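Local coordinates for protein chitin deacetylase (Bombyx mori, PDB 5ZNT) that removes N-acetyl groups from the N-acetylglucosamine residues of chitin, using zinc as cofactor to yield chitosan and acetate, at residues I40-D45 with I72-F77; H80-Y85 with P351-N356; T173-N178 with R193-L198. One frame throughout, in Å; residues are numbered along the deposited sequence.

Counted from the N terminus, contact 1 closes first: strand 38-45 pairs with strand 75-78 over a 26-residue connection that holds helix 53-59, within the parallel sheet of the zinc-dependent deacetylase domain. Residues 80-85, a few positions on, open contact 2, which closes only when the chain returns 265 residues later at 351-356, tying the loop before helix 85-93 to a C-terminal two-stranded hairpin. Contact 3 is nested inside that long loop and spans just 14 residues, joining strand 173-174 of a second, mixed sheet to the loop before strand 209-214. None of the three cross; contacts 2 and 3 lie farthest apart, with centres about 34 Å from each other.

Contact 1 of 3, residues I40-D45 with I72-F77; sequences ITITFD and IKATYF
Ile42 O is gripped twice: Thr75 N donates to Ile42 O at 3.1 Å, and a water donates to the same Ile42 O at 2.7 Å. That water takes a bond from Thr75 OG1, which also pairs with Met303 N of helix 303-311. Phe44 carries the ladder onward, its N bonding to Thr75 O (3.0 Å) and its O receiving Phe77 N (2.8 Å); with 24° between the short strand axes, the pairing is parallel. On the Phe44 side of the sheet, Phe44 and Tyr76 lie side by side, each CG anti to its own carbonyl carbon (chi1 -61° for Phe44). Their ring planes differ by 30° but are slid apart, centroids 5.3 Å from each other, and Phe44 CD2 meets Tyr76 CE2 at 3.6 Å. Tyr56 of the connecting helix packs against both rings. An alanine in place of Tyr76 would probably leave a gap beside Phe44 CD2 and deprive Tyr56 of its edge-to-face partner. On the other side, Thr43 CG2 sits at the edge of the Phe77 ring, 4.0 Å from Phe77 CE2, while Asp45 OD1 forms a salt bridge with Arg146. This is a beta-alpha-beta unit of the CE4 deacetylase fold, its first strand ending in the TFDD motif, where Asp45 stands about 4 Å (side chain to metal) from the zinc held by Asp46, His101 and His105.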
loop_
_atom_site.group_PDB
_atom_site.type_symbol
_atom_site.label_atom_id
_atom_site.label_comp_id
_atom_site.label_asym_id
_atom_site.label_seq_id
_atom_site.Cartn_x
_atom_site.Cartn_y
_atom_site.Cartn_z
ATOM N N ILE A 40 -5.864 8.098 -6.414
ATOM C CA ILE A 40 -4.628 8.359 -5.686
ATOM C C ILE A 40 -4.595 7.404 -4.498
ATOM O O ILE A 40 -5.558 7.339 -3.731
ATOM C CB ILE A 40 -4.533 9.826 -5.226
ATOM C CG1 ILE A 40 -4.656 10.753 -6.455
ATOM C CG2 ILE A 40 -3.188 10.102 -4.524
ATOM C CD1 ILE A 40 -4.645 12.254 -6.118
ATOM N N THR A 41 -3.504 6.656 -4.356
ATOM C CA THR A 41 -3.343 5.720 -3.239
ATOM C C THR A 41 -2.270 6.281 -2.314
ATOM O O THR A 41 -1.078 6.089 -2.540
ATOM C CB THR A 41 -2.976 4.310 -3.706
ATOM O OG1 THR A 41 -1.735 4.322 -4.425
ATOM C CG2 THR A 41 -4.063 3.735 -4.610
ATOM N N ILE A 42 -2.706 7.008 -1.288
ATOM C CA ILE A 42 -1.816 7.350 -0.191
ATOM C C ILE A 42 -1.555 6.092 0.627
ATOM O O ILE A 42 -2.497 5.388 1.002
ATOM C CB ILE A 42 -2.448 8.432 0.692
ATOM C CG1 ILE A 42 -2.684 9.721 -0.098
ATOM C CG2 ILE A 42 -1.590 8.675 1.935
ATOM C CD1 ILE A 42 -3.634 10.673 0.658
ATOM N N THR A 43 -0.283 5.798 0.907
ATOM C CA THR A 43 0.048 4.668 1.770
ATOM C C THR A 43 1.031 5.112 2.839
ATOM O O THR A 43 1.738 6.113 2.683
ATOM C CB THR A 43 0.638 3.469 0.991
ATOM O OG1 THR A 43 1.992 3.756 0.594
ATOM C CG2 THR A 43 -0.196 3.148 -0.270
ATOM N N PHE A 44 1.074 4.331 3.931
ATOM C CA PHE A 44 2.018 4.511 5.026
ATOM C C PHE A 44 2.618 3.165 5.408
ATOM O O PHE A 44 1.880 2.189 5.602
ATOM C CB PHE A 44 1.325 5.138 6.244
ATOM C CG PHE A 44 0.754 6.485 5.961
ATOM C CD1 PHE A 44 1.580 7.601 5.920
ATOM C CD2 PHE A 44 -0.604 6.633 5.696
ATOM C CE1 PHE A 44 1.047 8.856 5.626
ATOM C CE2 PHE A 44 -1.133 7.884 5.417
ATOM C CZ PHE A 44 -0.307 8.988 5.394
ATOM N N ASP A 45 3.927 3.129 5.548
ATOM C CA ASP A 45 4.543 1.895 5.950
ATOM C C ASP A 45 4.820 1.941 7.431
ATOM O O ASP A 45 4.761 2.996 8.096
ATOM C CB ASP A 45 5.752 1.581 5.083
ATOM C CG ASP A 45 5.384 1.250 3.655
ATOM O OD1 ASP A 45 4.186 1.331 3.315
ATOM O OD2 ASP A 45 6.308 0.920 2.874
ATOM N N ILE A 72 -11.829 10.450 2.560
ATOM C CA ILE A 72 -10.681 9.909 1.840
ATOM C C ILE A 72 -10.106 8.727 2.621
ATOM O O ILE A 72 -10.168 8.680 3.854
ATOM C CB ILE A 72 -9.610 10.985 1.598
ATOM C CG1 ILE A 72 -9.092 11.579 2.907
ATOM C CG2 ILE A 72 -10.169 12.099 0.735
ATOM C CD1 ILE A 72 -7.874 12.518 2.648
ATOM N N LYS A 73 -9.582 7.746 1.895
ATOM C CA LYS A 73 -9.089 6.516 2.504
ATOM C C LYS A 73 -7.652 6.267 2.070
ATOM O O LYS A 73 -7.277 6.556 0.931
ATOM C CB LYS A 73 -9.934 5.300 2.121
ATOM C CG LYS A 73 -11.435 5.418 2.447
ATOM C CD LYS A 73 -11.663 5.659 3.952
ATOM C CE LYS A 73 -13.137 5.379 4.307
ATOM N NZ LYS A 73 -14.059 6.153 3.407
ATOM N N ALA A 74 -6.863 5.697 2.987
ATOM C CA ALA A 74 -5.464 5.359 2.753
ATOM C C ALA A 74 -5.237 3.880 3.068
ATOM O O ALA A 74 -6.120 3.185 3.579
ATOM C CB ALA A 74 -4.531 6.263 3.595
ATOM N N THR A 75 -4.044 3.391 2.738
ATOM C CA THR A 75 -3.651 1.996 2.952
ATOM C C THR A 75 -2.420 1.975 3.849
ATOM O O THR A 75 -1.475 2.712 3.601
ATOM C CB THR A 75 -3.332 1.300 1.615
ATOM O OG1 THR A 75 -4.452 1.426 0.717
ATOM C CG2 THR A 75 -3.024 -0.188 1.820
ATOM N N TYR A 76 -2.427 1.128 4.879
ATOM C CA TYR A 76 -1.341 1.046 5.850
ATOM C C TYR A 76 -0.663 -0.304 5.693
ATOM O O TYR A 76 -1.308 -1.343 5.872
ATOM C CB TYR A 76 -1.860 1.202 7.279
ATOM C CG TYR A 76 -2.359 2.600 7.557
ATOM C CD1 TYR A 76 -3.617 3.005 7.127
ATOM C CD2 TYR A 76 -1.562 3.523 8.224
ATOM C CE1 TYR A 76 -4.076 4.297 7.355
ATOM C CE2 TYR A 76 -2.021 4.819 8.479
ATOM C CZ TYR A 76 -3.281 5.185 8.056
ATOM O OH TYR A 76 -3.725 6.451 8.296
ATOM N N PHE A 77 0.610 -0.289 5.302
ATOM C CA PHE A 77 1.408 -1.514 5.252
ATOM C C PHE A 77 2.098 -1.645 6.605
ATOM O O PHE A 77 3.091 -0.971 6.881
ATOM C CB PHE A 77 2.402 -1.473 4.090
ATOM C CG PHE A 77 1.734 -1.586 2.743
ATOM C CD1 PHE A 77 1.359 -2.826 2.243
ATOM C CD2 PHE A 77 1.449 -0.449 2.004
ATOM C CE1 PHE A 77 0.716 -2.925 1.011
ATOM C CE2 PHE A 77 0.818 -0.549 0.775
ATOM C CZ PHE A 77 0.451 -1.777 0.287
HETATM O O HOH W 1 -5.448 7.500 -0.928
HETATM O O HOH W 2 -4.192 3.929 -0.578
#

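Contact 2 of 3, residues H80-Y85 with P351-N356; sequences HKYTNY and PGETIN. With NAG (2-acetamido-2-deoxy-beta-D-glucopyranose), chain B.
A type II beta turn from His80 to Thr83, in the loop between strand 75-78 and helix 85-93, offers its two central residues, Lys81 and Tyr82, to Glu353 and Ile355 in the segment leading into strand 355-359. The turn is closed by Thr83 N bonding to His80 O at 3.0 Å, and Tyr82 takes the positive phi (72°) of its third position. Lys81 CG is anti to the backbone N (chi1 -155°) and the chain beyond is extended, so the ammonium group reaches Glu353, whose side chain it crosses at about a right angle. The salt bridge runs from Lys81 NZ to Glu353 OE2; its modelled length is implausibly short, so the pairing is safer than the exact distance. On the way, Lys81 CG lies over the centre of the Tyr82 ring, and Lys81 CE touches Ile355 CD1 at 3.8 Å. Tyr82 CD1 comes within 4.2 Å of Ile355 CG2, the two side chains again crossing at about a right angle. One water donates to Glu353 OE1 at 2.8 Å; another donates to both Thr83 O (2.8 Å) and Asn356 O (2.7 Å), bridging the backbones. Just past the turn, Asn84 at the N-cap of helix 85-93 divides its amide: OD1 caps the helix through Ala87 N, while ND2 is bonded covalently to the N-linked sugar and donates to its O7 at 2.8 Å (138° at the hydrogen). Charge pairing at one end, aliphatic contact in the middle and a water bridge at the other imply an attachment that probably depends on the Lys81-Glu353 pair for its one direct polar link between the segments.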
loop_
_atom_site.group_PDB
_atom_site.type_symbol
_atom_site.label_atom_id
_atom_site.label_comp_id
_atom_site.label_asym_id
_atom_site.label_seq_id
_atom_site.Cartn_x
_atom_site.Cartn_y
_atom_site.Cartn_z
ATOM N N HIS A 80 5.145 -5.431 12.447
ATOM C CA HIS A 80 4.690 -5.867 13.774
ATOM C C HIS A 80 5.326 -5.069 14.907
ATOM O O HIS A 80 4.628 -4.616 15.817
ATOM C CB HIS A 80 4.980 -7.362 13.946
ATOM C CG HIS A 80 4.690 -7.905 15.321
ATOM N ND1 HIS A 80 3.513 -7.652 16.002
ATOM C CD2 HIS A 80 5.425 -8.708 16.127
ATOM C CE1 HIS A 80 3.536 -8.285 17.167
ATOM N NE2 HIS A 80 4.684 -8.935 17.267
ATOM N N LYS A 81 6.660 -4.920 14.912
ATOM C CA LYS A 81 7.306 -4.507 16.153
ATOM C C LYS A 81 6.881 -3.098 16.529
ATOM O O LYS A 81 6.920 -2.176 15.704
ATOM C CB LYS A 81 8.842 -4.595 16.039
ATOM C CG LYS A 81 9.549 -4.769 17.391
ATOM C CD LYS A 81 11.102 -4.793 17.191
ATOM C CE LYS A 81 11.819 -5.175 18.467
ATOM N NZ LYS A 81 13.312 -5.350 18.256
ATOM N N TYR A 82 6.456 -2.939 17.789
ATOM C CA TYR A 82 5.984 -1.694 18.387
ATOM C C TYR A 82 4.615 -1.251 17.894
ATOM O O TYR A 82 4.193 -0.134 18.197
ATOM C CB TYR A 82 6.972 -0.539 18.179
ATOM C CG TYR A 82 8.406 -0.901 18.525
ATOM C CD1 TYR A 82 8.752 -1.323 19.819
ATOM C CD2 TYR A 82 9.417 -0.806 17.566
ATOM C CE1 TYR A 82 10.094 -1.644 20.138
ATOM C CE2 TYR A 82 10.737 -1.126 17.868
ATOM C CZ TYR A 82 11.076 -1.535 19.152
ATOM O OH TYR A 82 12.399 -1.857 19.430
ATOM N N THR A 83 3.894 -2.083 17.157
ATOM C CA THR A 83 2.602 -1.653 16.654
ATOM C C THR A 83 1.548 -1.742 17.751
ATOM O O THR A 83 1.599 -2.621 18.613
ATOM C CB THR A 83 2.217 -2.487 15.440
ATOM O OG1 THR A 83 2.917 -1.942 14.328
ATOM C CG2 THR A 83 0.695 -2.479 15.150
ATOM N N ASN A 84 0.641 -0.775 17.746
ATOM C CA ASN A 84 -0.494 -0.710 18.659
ATOM C C ASN A 84 -1.693 -1.292 17.917
ATOM O O ASN A 84 -2.214 -0.666 16.987
ATOM C CB ASN A 84 -0.676 0.743 19.070
ATOM C CG ASN A 84 -1.919 1.006 19.886
ATOM O OD1 ASN A 84 -2.899 0.249 19.885
ATOM N ND2 ASN A 84 -1.875 2.118 20.596
ATOM N N TYR A 85 -2.112 -2.505 18.294
ATOM C CA TYR A 85 -3.143 -3.183 17.518
ATOM C C TYR A 85 -4.551 -2.666 17.783
ATOM O O TYR A 85 -5.430 -2.891 16.940
ATOM C CB TYR A 85 -3.062 -4.700 17.736
ATOM C CG TYR A 85 -1.856 -5.213 16.981
ATOM C CD1 TYR A 85 -1.940 -5.508 15.609
ATOM C CD2 TYR A 85 -0.614 -5.302 17.610
ATOM C CE1 TYR A 85 -0.827 -5.940 14.907
ATOM C CE2 TYR A 85 0.506 -5.726 16.926
ATOM C CZ TYR A 85 0.403 -6.011 15.573
ATOM O OH TYR A 85 1.526 -6.408 14.925
ATOM N N PRO A 351 15.213 -11.910 22.098
ATOM C CA PRO A 351 15.838 -12.032 23.427
ATOM C C PRO A 351 16.212 -10.675 24.018
ATOM O O PRO A 351 16.721 -9.797 23.329
ATOM C CB PRO A 351 17.070 -12.907 23.157
ATOM C CG PRO A 351 17.337 -12.774 21.678
ATOM C CD PRO A 351 15.977 -12.593 21.041
ATOM N N GLY A 352 15.892 -10.487 25.291
ATOM C CA GLY A 352 16.280 -9.285 26.024
ATOM C C GLY A 352 15.215 -8.207 26.072
ATOM O O GLY A 352 14.977 -7.599 27.121
ATOM N N GLU A 353 14.533 -7.995 24.957
ATOM C CA GLU A 353 13.580 -6.908 24.859
ATOM C C GLU A 353 12.286 -7.248 25.558
ATOM O O GLU A 353 11.849 -8.405 25.588
ATOM C CB GLU A 353 13.274 -6.596 23.403
ATOM C CG GLU A 353 14.504 -6.372 22.562
ATOM C CD GLU A 353 14.130 -5.725 21.259
ATOM O OE1 GLU A 353 13.621 -4.571 21.296
ATOM O OE2 GLU A 353 14.301 -6.400 20.226
ATOM N N THR A 354 11.666 -6.219 26.108
ATOM C CA THR A 354 10.286 -6.245 26.538
ATOM C C THR A 354 9.528 -5.296 25.622
ATOM O O THR A 354 9.922 -4.132 25.477
ATOM C CB THR A 354 10.164 -5.810 28.003
ATOM O OG1 THR A 354 10.691 -6.840 28.854
ATOM C CG2 THR A 354 8.727 -5.540 28.371
ATOM N N ILE A 355 8.455 -5.777 24.993
ATOM C CA ILE A 355 7.746 -4.966 24.006
ATOM C C ILE A 355 6.303 -4.818 24.438
ATOM O O ILE A 355 5.641 -5.811 24.764
ATOM C CB ILE A 355 7.866 -5.554 22.591
ATOM C CG1 ILE A 355 9.339 -5.511 22.193
ATOM C CG2 ILE A 355 7.044 -4.694 21.589
ATOM C CD1 ILE A 355 9.794 -6.632 21.374
ATOM N N ASN A 356 5.839 -3.571 24.499
ATOM C CA ASN A 356 4.459 -3.276 24.841
ATOM C C ASN A 356 3.584 -3.466 23.612
ATOM O O ASN A 356 3.857 -2.900 22.547
ATOM C CB ASN A 356 4.311 -1.835 25.342
ATOM C CG ASN A 356 4.907 -1.633 26.712
ATOM O OD1 ASN A 356 5.266 -2.594 27.399
ATOM N ND2 ASN A 356 5.016 -0.379 27.122
HETATM C C1 NAG B . -2.985 2.547 21.383
HETATM C C2 NAG B . -2.717 3.708 22.319
HETATM C C3 NAG B . -4.010 4.089 23.039
HETATM C C4 NAG B . -5.144 4.314 22.039
HETATM C C5 NAG B . -5.217 3.167 21.034
HETATM C C6 NAG B . -6.184 3.423 19.901
HETATM C C7 NAG B . -0.357 3.467 22.992
HETATM C C8 NAG B . 0.568 3.213 24.146
HETATM N N2 NAG B . -1.661 3.430 23.277
HETATM O O3 NAG B . -3.749 5.254 23.808
HETATM O O4 NAG B . -6.411 4.209 22.676
HETATM O O5 NAG B . -3.935 2.928 20.448
HETATM O O6 NAG B . -5.895 4.658 19.261
HETATM O O7 NAG B . 0.062 3.667 21.842
HETATM O O HOH W 3 15.383 -2.521 20.612
HETATM O O HOH W 4 3.803 -3.622 19.925
#

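Contact 3 of 3, residues T173-N178 with R193-L198; sequences TAPLSN and RCHGNL
Pro175 lies flat against the His195 ring in a CH-pi contact just beyond strand 173-174, a short strand that pairs with 209-214 in the mixed sheet of the domain. The evidence is tight: Pro175 CB stands 3.8 Å from the ring centroid and 15° off the normal, offset toward the rim, with Pro175 CB 3.7 Å from His195 ND1. Setting His195 CG anti to its backbone N (chi1 -173°) brings that atom within 3.9 Å of Pro175 CD. A second group meets the edge of the same ring, near its plane, where Thr173 CG2 is 3.8 Å from His195 CD2. The ring's rotation is further fixed by His195 NE2, bonded to Glu215 OE2, while the other carboxylate oxygen of Glu215 receives Leu176 N.

The backbones, in contrast, are bridged by water. Thr173 and His195 have their CA atoms 6.1 Å from each other, and two waters fill in for direct bonds between their peptide groups. Nearby, Cys194 anchors the loop through its disulfide to Cys201, and Arg193 lies exposed at the surface. One bridging water accepts from Thr173 N and donates to His195 O at 2.8 Å; the other accepts from His195 N and donates to Thr173 O at 2.7 Å.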
loop_
_atom_site.group_PDB
_atom_site.type_symbol
_atom_site.label_atom_id
_atom_site.label_comp_id
_atom_site.label_asym_id
_atom_site.label_seq_id
_atom_site.Cartn_x
_atom_site.Cartn_y
_atom_site.Cartn_z
ATOM N N THR A 173 8.742 -2.013 -8.229
ATOM C CA THR A 173 8.843 -0.641 -8.709
ATOM C C THR A 173 8.920 -0.622 -10.235
ATOM O O THR A 173 9.572 -1.476 -10.841
ATOM C CB THR A 173 10.074 0.039 -8.106
ATOM O OG1 THR A 173 9.922 0.121 -6.668
ATOM C CG2 THR A 173 10.216 1.399 -8.660
ATOM N N ALA A 174 8.228 0.339 -10.859
ATOM C CA ALA A 174 8.365 0.537 -12.297
ATOM C C ALA A 174 9.158 1.798 -12.552
ATOM O O ALA A 174 8.841 2.839 -11.969
ATOM C CB ALA A 174 6.993 0.635 -12.986
ATOM N N PRO A 175 10.191 1.763 -13.390
ATOM C CA PRO A 175 10.977 2.977 -13.613
ATOM C C PRO A 175 10.105 4.093 -14.165
ATOM O O PRO A 175 9.106 3.843 -14.848
ATOM C CB PRO A 175 12.047 2.540 -14.635
ATOM C CG PRO A 175 11.485 1.366 -15.301
ATOM C CD PRO A 175 10.634 0.649 -14.244
ATOM N N LEU A 176 10.477 5.323 -13.818
ATOM C CA LEU A 176 9.826 6.526 -14.324
ATOM C C LEU A 176 9.583 6.404 -15.821
ATOM O O LEU A 176 10.509 6.126 -16.592
ATOM C CB LEU A 176 10.694 7.743 -14.022
ATOM C CG LEU A 176 10.135 9.075 -14.531
ATOM C CD1 LEU A 176 8.788 9.381 -13.891
ATOM C CD2 LEU A 176 11.104 10.225 -14.327
ATOM N N SER A 177 8.317 6.535 -16.203
ATOM C CA SER A 177 7.823 6.278 -17.545
ATOM C C SER A 177 6.713 7.274 -17.824
ATOM O O SER A 177 6.008 7.698 -16.905
ATOM C CB SER A 177 7.234 4.864 -17.708
ATOM O OG SER A 177 8.206 3.845 -17.563
ATOM N N ASN A 178 6.543 7.621 -19.097
ATOM C CA ASN A 178 5.406 8.426 -19.544
ATOM C C ASN A 178 4.763 7.754 -20.748
ATOM O O ASN A 178 5.407 7.645 -21.811
ATOM C CB ASN A 178 5.840 9.848 -19.867
ATOM C CG ASN A 178 6.257 10.600 -18.635
ATOM O OD1 ASN A 178 5.429 10.896 -17.765
ATOM N ND2 ASN A 178 7.545 10.902 -18.530
ATOM N N ARG A 193 10.804 -3.610 -17.004
ATOM C CA ARG A 193 12.026 -4.217 -16.499
ATOM C C ARG A 193 11.966 -4.394 -14.983
ATOM O O ARG A 193 11.333 -3.613 -14.264
ATOM C CB ARG A 193 13.241 -3.353 -16.834
ATOM C CG ARG A 193 13.562 -3.224 -18.316
ATOM C CD ARG A 193 14.944 -2.606 -18.496
ATOM N NE ARG A 193 15.347 -2.724 -19.894
ATOM C CZ ARG A 193 14.977 -1.870 -20.843
ATOM N NH1 ARG A 193 14.201 -0.840 -20.527
ATOM N NH2 ARG A 193 15.370 -2.062 -22.106
ATOM N N CYS A 194 12.654 -5.424 -14.506
ATOM C CA CYS A 194 12.927 -5.562 -13.078
ATOM C C CYS A 194 13.847 -4.426 -12.652
ATOM O O CYS A 194 14.985 -4.335 -13.116
ATOM C CB CYS A 194 13.564 -6.919 -12.800
ATOM S SG CYS A 194 13.613 -7.315 -11.024
ATOM N N HIS A 195 13.361 -3.553 -11.776
ATOM C CA HIS A 195 13.993 -2.270 -11.506
ATOM C C HIS A 195 14.504 -2.213 -10.072
ATOM O O HIS A 195 13.808 -2.620 -9.135
ATOM C CB HIS A 195 13.000 -1.128 -11.770
ATOM C CG HIS A 195 13.602 0.243 -11.691
ATOM N ND1 HIS A 195 14.542 0.701 -12.589
ATOM C CD2 HIS A 195 13.382 1.263 -10.823
ATOM C CE1 HIS A 195 14.881 1.940 -12.274
ATOM N NE2 HIS A 195 14.190 2.304 -11.206
ATOM N N GLY A 196 15.727 -1.720 -9.910
ATOM C CA GLY A 196 16.341 -1.594 -8.603
ATOM C C GLY A 196 17.583 -2.445 -8.409
ATOM O O GLY A 196 17.824 -3.422 -9.134
ATOM N N ASN A 197 18.363 -2.092 -7.393
ATOM C CA ASN A 197 19.654 -2.728 -7.168
ATOM C C ASN A 197 19.485 -4.201 -6.819
ATOM O O ASN A 197 18.862 -4.541 -5.807
ATOM C CB ASN A 197 20.397 -1.991 -6.051
ATOM C CG ASN A 197 21.721 -2.643 -5.701
ATOM O OD1 ASN A 197 22.494 -3.020 -6.584
ATOM N ND2 ASN A 197 21.988 -2.783 -4.404
ATOM N N LEU A 198 20.033 -5.073 -7.666
ATOM C CA LEU A 198 20.112 -6.506 -7.387
ATOM C C LEU A 198 18.736 -7.134 -7.172
ATOM O O LEU A 198 18.608 -8.126 -6.449
ATOM C CB LEU A 198 21.011 -6.780 -6.174
ATOM C CG LEU A 198 22.502 -6.444 -6.291
ATOM C CD1 LEU A 198 23.184 -6.401 -4.910
ATOM C CD2 LEU A 198 23.188 -7.453 -7.210
HETATM O O HOH W 5 11.459 -3.589 -8.073
HETATM O O HOH W 6 10.740 -3.885 -10.885
#